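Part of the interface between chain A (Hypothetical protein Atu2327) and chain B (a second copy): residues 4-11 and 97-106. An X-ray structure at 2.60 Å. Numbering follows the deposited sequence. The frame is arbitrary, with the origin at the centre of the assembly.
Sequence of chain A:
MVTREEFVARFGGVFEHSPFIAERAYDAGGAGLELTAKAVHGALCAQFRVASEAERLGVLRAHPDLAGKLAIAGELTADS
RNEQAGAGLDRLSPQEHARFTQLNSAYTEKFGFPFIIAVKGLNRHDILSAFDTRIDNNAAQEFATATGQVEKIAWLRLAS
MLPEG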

# COMPACT_ATOMS: atom_id res chain seq x y z
N ARG A 4 21.84 -9.43 4.74
CA ARG A 4 21.39 -8.03 4.65
C ARG A 4 20.24 -7.90 3.67
O ARG A 4 19.29 -7.18 3.91
CB ARG A 4 22.54 -7.19 4.11
CG ARG A 4 22.43 -5.73 4.35
CD ARG A 4 23.24 -4.91 3.32
NE ARG A 4 23.01 -3.49 3.56
CZ ARG A 4 23.50 -2.85 4.61
NH1 ARG A 4 24.29 -3.50 5.47
NH2 ARG A 4 23.18 -1.57 4.79
N GLU A 5 20.37 -8.59 2.55
CA GLU A 5 19.51 -8.46 1.43
C GLU A 5 18.17 -8.94 1.90
O GLU A 5 17.13 -8.37 1.57
CB GLU A 5 20.03 -9.35 0.31
CG GLU A 5 19.40 -9.07 -1.01
CD GLU A 5 18.86 -10.34 -1.69
OE1 GLU A 5 19.72 -11.15 -2.12
OE2 GLU A 5 17.59 -10.52 -1.78
N GLU A 6 18.20 -9.98 2.71
CA GLU A 6 17.00 -10.58 3.16
C GLU A 6 16.31 -9.74 4.25
O GLU A 6 15.13 -9.44 4.16
CB GLU A 6 17.29 -12.01 3.57
CG GLU A 6 16.24 -12.55 4.50
CD GLU A 6 16.57 -13.90 5.14
OE1 GLU A 6 17.74 -14.51 4.95
OE2 GLU A 6 15.60 -14.29 5.88
N PHE A 7 17.05 -9.32 5.25
CA PHE A 7 16.50 -8.39 6.23
C PHE A 7 15.85 -7.14 5.65
O PHE A 7 14.79 -6.72 6.08
CB PHE A 7 17.62 -7.96 7.16
CG PHE A 7 17.17 -7.18 8.36
CD1 PHE A 7 16.95 -7.83 9.57
CD2 PHE A 7 17.10 -5.80 8.32
CE1 PHE A 7 16.59 -7.12 10.73
CE2 PHE A 7 16.75 -5.05 9.49
CZ PHE A 7 16.47 -5.72 10.68
N VAL A 8 16.49 -6.52 4.68
CA VAL A 8 15.97 -5.29 4.14
C VAL A 8 14.78 -5.63 3.29
O VAL A 8 13.86 -4.84 3.17
CB VAL A 8 17.07 -4.56 3.32
CG1 VAL A 8 16.48 -3.44 2.47
CG2 VAL A 8 18.15 -4.03 4.30
N ALA A 9 14.74 -6.85 2.77
CA ALA A 9 13.69 -7.18 1.88
C ALA A 9 12.30 -7.44 2.45
O ALA A 9 11.40 -6.67 2.17
CB ALA A 9 14.09 -8.31 0.97
N ARG A 10 12.03 -8.41 3.31
CA ARG A 10 11.82 -8.35 4.72
C ARG A 10 11.16 -7.21 5.45
O ARG A 10 9.94 -7.24 5.64
CB ARG A 10 12.67 -9.24 5.58
CG ARG A 10 11.79 -10.24 6.25
CD ARG A 10 12.07 -11.52 5.70
NE ARG A 10 12.74 -12.45 6.61
CZ ARG A 10 12.25 -13.11 7.69
NH1 ARG A 10 11.04 -12.89 8.22
NH2 ARG A 10 13.04 -14.01 8.28
N PHE A 11 11.96 -6.23 5.87
CA PHE A 11 11.49 -5.26 6.81
C PHE A 11 11.68 -3.87 6.21
O PHE A 11 11.35 -2.87 6.85
CB PHE A 11 12.22 -5.40 8.15
CG PHE A 11 12.18 -6.81 8.74
CD1 PHE A 11 10.98 -7.41 9.09
CD2 PHE A 11 13.36 -7.51 8.96
CE1 PHE A 11 10.96 -8.72 9.66
CE2 PHE A 11 13.36 -8.80 9.51
CZ PHE A 11 12.16 -9.40 9.87
N HIS B 97 5.13 -15.86 5.20
CA HIS B 97 5.46 -14.48 4.88
C HIS B 97 6.85 -14.36 4.25
O HIS B 97 7.02 -13.75 3.19
CB HIS B 97 5.43 -13.63 6.12
CG HIS B 97 4.07 -13.17 6.49
ND1 HIS B 97 3.48 -12.06 5.91
CD2 HIS B 97 3.17 -13.66 7.38
CE1 HIS B 97 2.28 -11.89 6.44
NE2 HIS B 97 2.06 -12.86 7.32
N ALA B 98 7.84 -14.96 4.92
CA ALA B 98 9.22 -14.91 4.45
C ALA B 98 9.39 -15.53 3.05
O ALA B 98 10.14 -15.00 2.22
CB ALA B 98 10.20 -15.55 5.46
N ARG B 99 8.68 -16.63 2.79
CA ARG B 99 8.76 -17.27 1.48
C ARG B 99 8.23 -16.29 0.44
O ARG B 99 8.83 -16.15 -0.62
CB ARG B 99 8.03 -18.61 1.44
CG ARG B 99 8.44 -19.57 0.32
CD ARG B 99 7.53 -20.83 0.44
NE ARG B 99 7.58 -21.83 -0.66
CZ ARG B 99 7.07 -23.08 -0.59
NH1 ARG B 99 6.46 -23.53 0.51
NH2 ARG B 99 7.16 -23.90 -1.64
N PHE B 100 7.14 -15.59 0.74
CA PHE B 100 6.61 -14.63 -0.24
C PHE B 100 7.63 -13.58 -0.61
O PHE B 100 7.85 -13.33 -1.80
CB PHE B 100 5.30 -13.99 0.19
CG PHE B 100 4.11 -14.91 0.08
CD1 PHE B 100 4.18 -16.08 -0.70
CD2 PHE B 100 2.92 -14.62 0.71
CE1 PHE B 100 3.09 -16.93 -0.85
CE2 PHE B 100 1.82 -15.48 0.57
CZ PHE B 100 1.90 -16.64 -0.21
N THR B 101 8.27 -13.01 0.42
CA THR B 101 9.35 -12.06 0.23
C THR B 101 10.47 -12.63 -0.68
O THR B 101 10.90 -11.97 -1.65
CB THR B 101 9.90 -11.62 1.59
OG1 THR B 101 8.91 -10.80 2.24
CG2 THR B 101 11.18 -10.81 1.39
N GLN B 102 10.90 -13.85 -0.39
CA GLN B 102 11.95 -14.47 -1.16
C GLN B 102 11.47 -14.72 -2.62
O GLN B 102 12.21 -14.49 -3.57
CB GLN B 102 12.46 -15.74 -0.45
CG GLN B 102 13.24 -16.70 -1.32
CD GLN B 102 13.51 -18.04 -0.59
OE1 GLN B 102 12.63 -18.94 -0.52
NE2 GLN B 102 14.73 -18.18 -0.02
N LEU B 103 10.24 -15.16 -2.81
CA LEU B 103 9.84 -15.49 -4.17
C LEU B 103 9.73 -14.19 -4.97
O LEU B 103 10.13 -14.09 -6.14
CB LEU B 103 8.56 -16.32 -4.19
CG LEU B 103 8.64 -17.74 -3.58
CD1 LEU B 103 7.23 -18.34 -3.53
CD2 LEU B 103 9.68 -18.78 -4.21
N ASN B 104 9.24 -13.17 -4.29
CA ASN B 104 9.18 -11.88 -4.89
C ASN B 104 10.56 -11.33 -5.26
O ASN B 104 10.69 -10.77 -6.35
CB ASN B 104 8.43 -10.91 -4.01
CG ASN B 104 8.35 -9.58 -4.64
OD1 ASN B 104 9.15 -8.70 -4.31
ND2 ASN B 104 7.45 -9.41 -5.62
N SER B 105 11.57 -11.48 -4.38
CA SER B 105 12.94 -11.08 -4.75
C SER B 105 13.44 -11.81 -5.96
O SER B 105 14.03 -11.20 -6.83
CB SER B 105 13.92 -11.30 -3.63
OG SER B 105 13.55 -10.48 -2.55
N ALA B 106 13.20 -13.12 -6.02
CA ALA B 106 13.68 -13.93 -7.15
C ALA B 106 13.05 -13.45 -8.46
O ALA B 106 13.76 -13.26 -9.46
CB ALA B 106 13.46 -15.44 -6.92
O HOH W 1 15.00 -11.72 -0.44

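Two helical stretches, one from each copy of the protein, meet at a steep angle: their N-to-C directions differ by 110°, and their axes come no nearer than 9.7 Å. Crossed helices share only a short contact, here 221 Å² summed over both sides, with Arg A10 and Thr B101 the nearest pair of residues, CA to CA 6.3 Å.

On chain B the contact follows the helical repeat: Ala B98, Thr B101 and Ser B105, spaced three and four apart, line one side. All three are small. Thr B101, in the m rotamer, points toward chain A, whose backbone packs against its CG2 methyl, 3.2 Å from Arg A10 N and 3.9 Å from Ala A9 CB.

The CA-to-CB bond of Arg A10 points sideways, but the end of its side chain comes nearer chain B. Ala B98 covers one face of the guanidinium: Arg A10 CZ lies 3.9 Å from Ala B98 CB. A methyl suits that flat face, which bonds poorly to water. Arg A10 NE meanwhile forms a salt bridge to Glu A6 OE2 at 3.5 Å, a weak hydrogen bond within its own stretch.

No direct hydrogen bond joins the stretches. Instead one water bridges them, donating to Glu A5 OE2 (3.2 Å) and to Ser B105 OG (2.8 Å). Here small chain B side chains receive an arginine and the backbone beside it, while one water joins a carboxylate to a hydroxyl.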